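Local structure of CocE/NonD family hydrolase (Staphylococcus aureus subsp. aureus COL, 3III) at residues C265-T270 with Y293-K298; E336-F341 with V439-F444; F59-D64 with D117-K122. The protein probably hydrolyses ester or amide bonds, as a CocE/NonD family hydrolase with an alpha/beta-hydrolase domain. All blocks are in the same frame, centred on the assembly; numbering follows the deposited sequence. Where two conformers were deposited one is given.

Contact 1 (C265-T270 with Y293-K298)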
loop_
_atom_site.group_PDB
_atom_site.type_symbol
_atom_site.label_atom_id
_atom_site.label_comp_id
_atom_site.label_asym_id
_atom_site.label_seq_id
_atom_site.Cartn_x
_atom_site.Cartn_y
_atom_site.Cartn_z
ATOM N N CYS A 265 -8.454 -3.005 -1.057
ATOM C CA CYS A 265 -8.347 -2.231 0.187
ATOM C C CYS A 265 -7.171 -1.281 0.033
ATOM O O CYS A 265 -6.080 -1.695 -0.399
ATOM C CB CYS A 265 -8.176 -3.121 1.416
ATOM S SG CYS A 265 -7.827 -2.152 2.874
ATOM N N ALA A 266 -7.421 -0.013 0.355
ATOM C CA ALA A 266 -6.414 1.036 0.587
ATOM C C ALA A 266 -6.503 1.520 2.032
ATOM O O ALA A 266 -7.560 1.403 2.668
ATOM C CB ALA A 266 -6.632 2.241 -0.353
ATOM N N SER A 267 -5.427 2.105 2.543
ATOM C CA SER A 267 -5.447 2.602 3.904
ATOM C C SER A 267 -4.790 3.962 3.940
ATOM O O SER A 267 -3.743 4.161 3.348
ATOM C CB SER A 267 -4.731 1.657 4.843
ATOM O OG SER A 267 -4.796 2.103 6.180
ATOM N N TRP A 268 -5.399 4.888 4.673
ATOM C CA TRP A 268 -4.759 6.150 4.975
ATOM C C TRP A 268 -3.437 5.955 5.776
ATOM O O TRP A 268 -2.629 6.876 5.838
ATOM C CB TRP A 268 -5.686 7.032 5.799
ATOM C CG TRP A 268 -7.086 7.129 5.346
ATOM C CD1 TRP A 268 -8.189 6.974 6.119
ATOM C CD2 TRP A 268 -7.556 7.522 4.039
ATOM N NE1 TRP A 268 -9.321 7.241 5.385
ATOM C CE2 TRP A 268 -8.962 7.568 4.102
ATOM C CE3 TRP A 268 -6.925 7.825 2.829
ATOM C CZ2 TRP A 268 -9.753 7.940 3.016
ATOM C CZ3 TRP A 268 -7.717 8.199 1.730
ATOM C CH2 TRP A 268 -9.122 8.263 1.849
ATOM N N SER A 269 -3.254 4.810 6.407
ATOM C CA SER A 269 -2.146 4.555 7.351
ATOM C C SER A 269 -0.814 3.995 6.706
ATOM O O SER A 269 0.154 3.676 7.428
ATOM C CB SER A 269 -2.607 3.521 8.356
ATOM O OG SER A 269 -3.965 3.744 8.803
ATOM N N THR A 270 -0.804 3.881 5.382
ATOM C CA THR A 270 0.305 3.218 4.665
ATOM C C THR A 270 0.916 4.164 3.592
ATOM O O THR A 270 1.454 3.740 2.536
ATOM C CB THR A 270 -0.176 1.889 4.103
ATOM O OG1 THR A 270 -1.139 2.127 3.070
ATOM C CG2 THR A 270 -0.829 1.025 5.187
ATOM N N TYR A 293 -12.424 -0.358 -0.401
ATOM C CA TYR A 293 -12.646 -0.155 1.032
ATOM C C TYR A 293 -11.410 0.561 1.594
ATOM O O TYR A 293 -10.294 0.072 1.407
ATOM C CB TYR A 293 -12.800 -1.506 1.693
ATOM C CG TYR A 293 -12.852 -1.501 3.198
ATOM C CD1 TYR A 293 -13.929 -0.980 3.861
ATOM C CD2 TYR A 293 -11.790 -1.996 3.946
ATOM C CE1 TYR A 293 -13.955 -0.916 5.260
ATOM C CE2 TYR A 293 -11.820 -1.989 5.331
ATOM C CZ TYR A 293 -12.886 -1.459 5.980
ATOM O OH TYR A 293 -12.867 -1.401 7.340
ATOM N N VAL A 294 -11.609 1.697 2.257
ATOM C CA VAL A 294 -10.519 2.492 2.851
ATOM C C VAL A 294 -10.702 2.652 4.342
ATOM O O VAL A 294 -11.721 3.160 4.804
ATOM C CB VAL A 294 -10.340 3.862 2.212
ATOM C CG1 VAL A 294 -8.977 4.489 2.594
ATOM C CG2 VAL A 294 -10.474 3.814 0.639
ATOM N N HIS A 295 -9.648 2.355 5.089
ATOM C CA HIS A 295 -9.646 2.595 6.534
ATOM C C HIS A 295 -8.393 3.324 6.977
ATOM O O HIS A 295 -7.374 3.331 6.249
ATOM C CB HIS A 295 -9.775 1.268 7.268
ATOM C CG HIS A 295 -8.593 0.369 7.122
ATOM N ND1 HIS A 295 -7.444 0.553 7.866
ATOM C CD2 HIS A 295 -8.364 -0.698 6.332
ATOM C CE1 HIS A 295 -6.564 -0.377 7.534
ATOM N NE2 HIS A 295 -7.088 -1.139 6.591
ATOM N N GLY A 296 -8.469 3.911 8.174
ATOM C CA GLY A 296 -7.349 4.591 8.808
ATOM C C GLY A 296 -6.827 3.846 10.057
ATOM O O GLY A 296 -6.380 4.466 11.029
ATOM N N ARG A 297 -6.796 2.532 9.962
ATOM C CA ARG A 297 -6.371 1.634 11.040
ATOM C C ARG A 297 -5.131 0.834 10.599
ATOM O O ARG A 297 -4.452 1.210 9.643
ATOM C CB ARG A 297 -7.543 0.706 11.383
ATOM C CG ARG A 297 -8.948 1.435 11.549
ATOM C CD ARG A 297 -8.891 2.368 12.685
ATOM N NE ARG A 297 -10.078 3.234 12.737
ATOM C CZ ARG A 297 -11.153 3.050 13.491
ATOM N NH1 ARG A 297 -11.279 1.975 14.260
ATOM N NH2 ARG A 297 -12.144 3.954 13.413
ATOM N N LYS A 298 -4.810 -0.246 11.316
ATOM C CA LYS A 298 -3.590 -0.989 11.069
ATOM C C LYS A 298 -3.787 -2.074 9.970
ATOM O O LYS A 298 -4.882 -2.604 9.785
ATOM C CB LYS A 298 -3.090 -1.582 12.411
ATOM C CG LYS A 298 -2.490 -0.600 13.369
ATOM C CD LYS A 298 -2.456 -1.136 14.825
ATOM C CE LYS A 298 -2.036 -0.109 15.838
ATOM N NZ LYS A 298 -0.667 0.517 15.698
#
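C265-S267 and Y293-H295 are parallel strands whose axes approach to 4.8 Å at an angle of 23°; A266 N donates to Y293 O at 3.1 Å, and A266 O receives a weak bond from H295 N. On the face bearing A266 and V294, V294 CG1, anti to the backbone N, sits over the centre of the six-membered ring of W268, 3.5 Å from its centroid. This CH-pi contact suits a beta-branched residue, which puts a methyl close to the strand; the indole NE1 bonds to E336 O on the next strand. The two strands and helix 275-284 form a beta-alpha-beta unit of the alpha/beta-hydrolase sheet. Beyond the strands, S267 and S269 tie the two loops through their hydroxyls. S267 OG donates to H295 O from above the carbonyl plane (2.9 Å), W268 N reaches the same oxygen from the opposite face (3.0 Å), and OG also accepts from S269 N in an ST turn. S267 CB lies over the H295 imidazole, offset toward its rim, while R297 N donates to ND1 in the ring plane and fixes the ring's rotation. S269 OG bonds to R297 O at 2.7 Å.

Contact 2 (E336-F341 with V439-F444)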
loop_
_atom_site.group_PDB
_atom_site.type_symbol
_atom_site.label_atom_id
_atom_site.label_comp_id
_atom_site.label_asym_id
_atom_site.label_seq_id
_atom_site.Cartn_x
_atom_site.Cartn_y
_atom_site.Cartn_z
ATOM N N GLU A 336 -13.175 5.521 5.645
ATOM C CA GLU A 336 -13.149 6.167 6.977
ATOM C C GLU A 336 -12.833 7.647 6.875
ATOM O O GLU A 336 -11.865 8.037 6.223
ATOM C CB GLU A 336 -12.116 5.494 7.930
ATOM C CG GLU A 336 -12.171 6.088 9.302
ATOM C CD GLU A 336 -11.305 5.418 10.325
ATOM O OE1 GLU A 336 -10.514 4.503 9.984
ATOM O OE2 GLU A 336 -11.444 5.855 11.477
ATOM N N VAL A 337 -13.630 8.470 7.543
ATOM C CA VAL A 337 -13.251 9.851 7.814
ATOM C C VAL A 337 -12.618 9.875 9.221
ATOM O O VAL A 337 -13.302 9.718 10.234
ATOM C CB VAL A 337 -14.444 10.776 7.774
ATOM C CG1 VAL A 337 -13.972 12.253 7.986
ATOM C CG2 VAL A 337 -15.138 10.674 6.377
ATOM N N ARG A 338 -11.303 10.025 9.298
ATOM C CA ARG A 338 -10.600 9.888 10.581
ATOM C C ARG A 338 -10.844 11.175 11.381
ATOM O O ARG A 338 -10.705 12.246 10.839
ATOM C CB ARG A 338 -9.109 9.746 10.368
ATOM C CG ARG A 338 -8.717 8.533 9.591
ATOM C CD ARG A 338 -7.231 8.502 9.265
ATOM N NE ARG A 338 -6.891 9.685 8.489
ATOM C CZ ARG A 338 -5.655 10.044 8.140
ATOM N NH1 ARG A 338 -4.592 9.273 8.411
ATOM N NH2 ARG A 338 -5.486 11.168 7.444
ATOM N N ASP A 339 -11.121 11.063 12.670
ATOM C CA ASP A 339 -11.191 12.223 13.555
ATOM C C ASP A 339 -9.973 12.258 14.530
ATOM O O ASP A 339 -9.271 13.294 14.621
ATOM C CB ASP A 339 -12.471 12.176 14.374
ATOM C CG ASP A 339 -12.555 13.360 15.367
ATOM O OD1 ASP A 339 -11.928 14.423 15.109
ATOM O OD2 ASP A 339 -13.217 13.201 16.385
ATOM N N GLN A 340 -9.757 11.141 15.235
ATOM C CA GLN A 340 -8.591 10.920 16.083
ATOM C C GLN A 340 -8.065 9.490 15.824
ATOM O O GLN A 340 -8.633 8.740 15.006
ATOM C CB GLN A 340 -8.908 11.107 17.584
ATOM C CG GLN A 340 -9.396 12.471 18.026
ATOM C CD GLN A 340 -8.317 13.355 18.721
ATOM O OE1 GLN A 340 -7.319 12.858 19.334
ATOM N NE2 GLN A 340 -8.508 14.696 18.624
ATOM N N PHE A 341 -7.019 9.113 16.553
ATOM C CA PHE A 341 -6.380 7.789 16.435
ATOM C C PHE A 341 -7.460 6.764 16.756
ATOM O O PHE A 341 -8.027 6.759 17.887
ATOM C CB PHE A 341 -5.170 7.688 17.412
ATOM C CG PHE A 341 -4.539 6.336 17.469
ATOM C CD1 PHE A 341 -3.526 5.989 16.616
ATOM C CD2 PHE A 341 -4.997 5.401 18.368
ATOM C CE1 PHE A 341 -2.964 4.704 16.632
ATOM C CE2 PHE A 341 -4.468 4.100 18.393
ATOM C CZ PHE A 341 -3.419 3.762 17.540
ATOM N N VAL A 439 -2.962 16.317 16.496
ATOM C CA VAL A 439 -3.773 15.086 16.586
ATOM C C VAL A 439 -3.068 13.999 15.744
ATOM O O VAL A 439 -2.977 14.105 14.492
ATOM C CB VAL A 439 -5.188 15.304 16.040
ATOM C CG1 VAL A 439 -6.025 13.941 16.077
ATOM C CG2 VAL A 439 -5.890 16.422 16.801
ATOM N N ASN A 440 -2.565 12.970 16.412
ATOM C CA ASN A 440 -1.841 11.914 15.713
ATOM C C ASN A 440 -2.736 10.839 15.111
ATOM O O ASN A 440 -3.819 10.555 15.636
ATOM C CB ASN A 440 -0.821 11.270 16.652
ATOM C CG ASN A 440 0.307 12.221 17.025
ATOM O OD1 ASN A 440 0.617 12.357 18.187
ATOM N ND2 ASN A 440 0.944 12.861 16.025
ATOM N N PHE A 441 -2.231 10.181 14.071
ATOM C CA PHE A 441 -2.959 9.123 13.391
ATOM C C PHE A 441 -2.024 7.980 13.114
ATOM O O PHE A 441 -0.810 8.199 13.012
ATOM C CB PHE A 441 -3.584 9.612 12.072
ATOM C CG PHE A 441 -4.659 10.683 12.246
ATOM C CD1 PHE A 441 -5.961 10.339 12.661
ATOM C CD2 PHE A 441 -4.360 12.022 12.052
ATOM C CE1 PHE A 441 -6.917 11.291 12.837
ATOM C CE2 PHE A 441 -5.317 12.981 12.232
ATOM C CZ PHE A 441 -6.604 12.647 12.610
ATOM N N PRO A 442 -2.570 6.756 12.953
ATOM C CA PRO A 442 -1.762 5.687 12.419
ATOM C C PRO A 442 -1.096 6.137 11.088
ATOM O O PRO A 442 -1.739 6.753 10.230
ATOM C CB PRO A 442 -2.790 4.545 12.206
ATOM C CG PRO A 442 -3.921 4.898 13.119
ATOM C CD PRO A 442 -3.987 6.344 13.059
ATOM N N ASP A 443 0.156 5.739 10.910
ATOM C CA ASP A 443 0.951 6.208 9.782
ATOM C C ASP A 443 1.981 5.125 9.533
ATOM O O ASP A 443 2.008 4.101 10.212
ATOM C CB ASP A 443 1.561 7.572 10.139
ATOM C CG ASP A 443 1.911 8.440 8.929
ATOM O OD1 ASP A 443 2.133 7.930 7.810
ATOM O OD2 ASP A 443 1.987 9.672 9.135
ATOM N N PHE A 444 2.791 5.299 8.517
ATOM C CA PHE A 444 3.744 4.217 8.125
ATOM C C PHE A 444 5.025 4.248 9.007
ATOM O O PHE A 444 5.555 5.314 9.302
ATOM C CB PHE A 444 4.098 4.368 6.671
ATOM C CG PHE A 444 4.910 3.225 6.127
ATOM C CD1 PHE A 444 6.215 3.433 5.786
ATOM C CD2 PHE A 444 4.357 1.971 5.977
ATOM C CE1 PHE A 444 6.978 2.386 5.238
ATOM C CE2 PHE A 444 5.088 0.938 5.475
ATOM C CZ PHE A 444 6.421 1.153 5.139
HETATM O O HOH W 1 -4.328 6.594 9.494
HETATM O O HOH W 2 -1.545 9.012 8.391
HETATM O O HOH W 3 -5.334 11.084 17.906
#
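The guanidinium of R338 lies over one face of the F441 ring in a cation-pi stack, CZ 4.6 Å from the ring centroid and the planes 26° apart. The offset is toward the rim, with NH1 nearest F441 CB and CG. Arginine suits the place because its long chain can follow the ring: R338 CB touches F441 CE1 at 3.6 Å, and a bend at chi3 (-59°) carries NE across, above the ring rather than past it. F441 CZ also approaches D339 O at 3.4 Å, the oxygen lying near the ring plane, where the C-H edge is weakly positive. Beside this stack, F341 CD1 packs obliquely on P442 CD (3.6 Å), a rigid apolar partner for a flat ring, and the side chain of Q340 crosses that of V439 at about a right angle, its CD against CG1.

Water completes the polar links between the segments. One water in the guanidinium plane, 2.9 Å from R338 NH1, bridges that nitrogen to P442 O; a second, also in the plane, is a less certain bridge between the same two atoms. A third accepts from F341 N at 2.9 Å and donates to N440 O and Q340 OE1.

Farther out, R338 NE donates to G500 O and NH2 bonds T501 OG1 and V452 O, so the guanidinium is oriented from several sides while its face meets F441. D339 turns the other way, its carboxylate paired with K343 and K431. D339 and Q340 both face K343, a classic beta bulge at the corner where the chain leaves strand 333-338. The whole is a domain junction: the hydrolase sheet, near its edge, meets the weakly bonded outer strand 441-443 of the antiparallel C-terminal domain, which in this family has a jelly-roll-like fold.

Contact 3 (F59-D64 with D117-K122)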
loop_
_atom_site.group_PDB
_atom_site.type_symbol
_atom_site.label_atom_id
_atom_site.label_comp_id
_atom_site.label_asym_id
_atom_site.label_seq_id
_atom_site.Cartn_x
_atom_site.Cartn_y
_atom_site.Cartn_z
ATOM N N PHE A 59 -4.564 -26.573 0.758
ATOM C CA PHE A 59 -5.447 -26.928 1.859
ATOM C C PHE A 59 -6.833 -27.079 1.282
ATOM O O PHE A 59 -7.330 -26.147 0.600
ATOM C CB PHE A 59 -5.484 -25.778 2.854
ATOM C CG PHE A 59 -4.160 -25.518 3.562
ATOM C CD1 PHE A 59 -3.907 -26.091 4.770
ATOM C CD2 PHE A 59 -3.177 -24.705 2.975
ATOM C CE1 PHE A 59 -2.687 -25.854 5.420
ATOM C CE2 PHE A 59 -1.985 -24.441 3.594
ATOM C CZ PHE A 59 -1.730 -25.007 4.826
ATOM N N ARG A 60 -7.450 -28.221 1.539
ATOM C CA ARG A 60 -8.748 -28.515 0.979
ATOM C C ARG A 60 -9.618 -29.366 1.875
ATOM O O ARG A 60 -9.117 -30.071 2.739
ATOM C CB ARG A 60 -8.592 -29.128 -0.404
ATOM C CG ARG A 60 -7.729 -30.361 -0.471
ATOM C CD ARG A 60 -7.544 -30.837 -1.924
ATOM N NE ARG A 60 -6.872 -32.146 -1.946
ATOM C CZ ARG A 60 -7.493 -33.308 -1.761
ATOM N NH1 ARG A 60 -8.792 -33.371 -1.558
ATOM N NH2 ARG A 60 -6.796 -34.432 -1.749
ATOM N N PRO A 61 -10.938 -29.286 1.675
ATOM C CA PRO A 61 -11.822 -30.101 2.460
ATOM C C PRO A 61 -11.536 -31.592 2.279
ATOM O O PRO A 61 -11.147 -32.060 1.199
ATOM C CB PRO A 61 -13.197 -29.719 1.945
ATOM C CG PRO A 61 -13.024 -28.413 1.342
ATOM C CD PRO A 61 -11.686 -28.444 0.738
ATOM N N ASN A 62 -11.614 -32.322 3.386
ATOM C CA ASN A 62 -11.463 -33.754 3.363
ATOM C C ASN A 62 -12.759 -34.408 2.888
ATOM O O ASN A 62 -13.452 -35.084 3.660
ATOM C CB ASN A 62 -11.075 -34.258 4.782
ATOM C CG ASN A 62 -10.814 -35.712 4.817
ATOM O OD1 ASN A 62 -10.475 -36.305 3.783
ATOM N ND2 ASN A 62 -10.996 -36.331 5.995
ATOM N N LYS A 63 -13.056 -34.210 1.607
ATOM C CA LYS A 63 -14.158 -34.825 0.953
ATOM C C LYS A 63 -13.954 -34.673 -0.542
ATOM O O LYS A 63 -13.210 -33.794 -1.005
ATOM C CB LYS A 63 -15.502 -34.215 1.411
ATOM C CG LYS A 63 -15.579 -32.724 1.331
ATOM C CD LYS A 63 -16.949 -32.170 1.740
ATOM C CE LYS A 63 -16.854 -30.751 2.191
ATOM N NZ LYS A 63 -18.123 -30.065 2.193
ATOM N N ASP A 64 -14.572 -35.570 -1.283
ATOM C CA ASP A 64 -14.688 -35.456 -2.738
ATOM C C ASP A 64 -15.459 -34.179 -3.071
ATOM O O ASP A 64 -16.278 -33.693 -2.264
ATOM C CB ASP A 64 -15.492 -36.612 -3.326
ATOM C CG ASP A 64 -14.803 -37.928 -3.215
ATOM O OD1 ASP A 64 -13.577 -37.973 -3.032
ATOM O OD2 ASP A 64 -15.505 -38.937 -3.363
ATOM N N ASP A 117 -15.864 -24.238 2.804
ATOM C CA ASP A 117 -15.859 -24.993 1.546
ATOM C C ASP A 117 -15.235 -24.236 0.407
ATOM O O ASP A 117 -15.776 -24.209 -0.724
ATOM C CB ASP A 117 -17.277 -25.462 1.144
ATOM C CG ASP A 117 -17.930 -26.318 2.257
ATOM O OD1 ASP A 117 -17.319 -27.352 2.530
ATOM O OD2 ASP A 117 -18.997 -25.946 2.838
ATOM N N TYR A 118 -14.060 -23.699 0.686
ATOM C CA TYR A 118 -13.117 -23.191 -0.301
ATOM C C TYR A 118 -11.844 -24.052 -0.224
ATOM O O TYR A 118 -11.549 -24.690 0.804
ATOM C CB TYR A 118 -12.684 -21.756 -0.031
ATOM C CG TYR A 118 -13.672 -20.716 -0.352
ATOM C CD1 TYR A 118 -13.599 -20.000 -1.559
ATOM C CD2 TYR A 118 -14.723 -20.424 0.536
ATOM C CE1 TYR A 118 -14.534 -19.038 -1.862
ATOM C CE2 TYR A 118 -15.671 -19.433 0.219
ATOM C CZ TYR A 118 -15.583 -18.782 -0.994
ATOM O OH TYR A 118 -16.481 -17.824 -1.289
ATOM N N VAL A 119 -11.110 -24.083 -1.304
ATOM C CA VAL A 119 -9.745 -24.588 -1.300
ATOM C C VAL A 119 -8.806 -23.365 -1.128
ATOM O O VAL A 119 -9.109 -22.299 -1.614
ATOM C CB VAL A 119 -9.423 -25.399 -2.588
ATOM C CG1 VAL A 119 -7.891 -25.596 -2.786
ATOM C CG2 VAL A 119 -10.164 -26.741 -2.583
ATOM N N VAL A 120 -7.708 -23.511 -0.361
ATOM C CA VAL A 120 -6.656 -22.504 -0.300
ATOM C C VAL A 120 -5.344 -23.049 -0.887
ATOM O O VAL A 120 -4.854 -24.114 -0.461
ATOM C CB VAL A 120 -6.446 -21.923 1.131
ATOM C CG1 VAL A 120 -5.259 -20.936 1.148
ATOM C CG2 VAL A 120 -7.754 -21.199 1.677
ATOM N N VAL A 121 -4.773 -22.321 -1.862
ATOM C CA VAL A 121 -3.476 -22.729 -2.452
ATOM C C VAL A 121 -2.490 -21.668 -2.098
ATOM O O VAL A 121 -2.757 -20.470 -2.278
ATOM C CB VAL A 121 -3.505 -22.888 -3.992
ATOM C CG1 VAL A 121 -2.099 -23.205 -4.517
ATOM C CG2 VAL A 121 -4.575 -23.926 -4.456
ATOM N N LYS A 122 -1.352 -22.087 -1.545
ATOM C CA LYS A 122 -0.286 -21.147 -1.130
ATOM C C LYS A 122 0.892 -21.394 -2.032
ATOM O O LYS A 122 1.410 -22.505 -2.080
ATOM C CB LYS A 122 0.114 -21.373 0.340
ATOM C CG LYS A 122 1.184 -20.422 0.826
ATOM C CD LYS A 122 0.590 -19.006 1.110
ATOM C CE LYS A 122 1.664 -17.955 0.847
ATOM N NZ LYS A 122 1.233 -16.588 0.881
#
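With K63 CG between its backbone N and carbonyl carbon (chi1 52°) and the chain extended beyond it, and D117 CG anti to its carbonyl carbon (chi1 -57°), the two charged ends come together. The two side chains cross at about a right angle, and K63 NZ bonds D117 OD1 at 2.8 Å, approaching from above the carboxylate plane. This salt bridge, between side chains that suit a solvent-facing loop, closes the end of an antiparallel pair in the alpha/beta-hydrolase sheet. Strand 119-124 lies between antiparallel 53-60 and parallel 67-74, so this is where the antiparallel N-terminal part of the sheet passes into its parallel core.

F59 and V120 form a hydrogen-bonded pair: F59 N donates to V120 O almost straight (2.8 Å, 174° at the hydrogen), and V120 N returns a bond of 2.8 Å to F59 O. The F59 ring presents its edge to V120 O, and its bulk also packs on M38, M40 and F102, a fitting use of a large apolar side chain in a buried strand.

Beyond the pair, V119 CG2 touches R60 CB at 3.6 Å and P61 CD at 4.0 Å. R60 sends its charged end away to E41. Proline, lacking an N-H, suits a segment that is leaving the ladder: its CD lies 3.8 Å from Y118 O, a buried carbonyl oxygen with no hydrogen-bonding partner in the model.

All three contacts reach one mixed sheet. Contacts 1 and 2 are neighbours, their centres 10 Å apart, and E336 joins them: its OE1 receives G296 N in a probable hydrogen bond. P442 and R338 of contact 2 also pack on G296 and W268. Contact 3 lies toward the other end of the sheet, its centre about 30 Å from that of contact 1. Chemistry follows place. Contact 1, deep in the core, combines parallel backbone bonds with serine hydroxyls; contact 2, between domains, uses stacking and bridging water; contact 3 runs from a buried antiparallel pair to a salt bridge involving exposed K63.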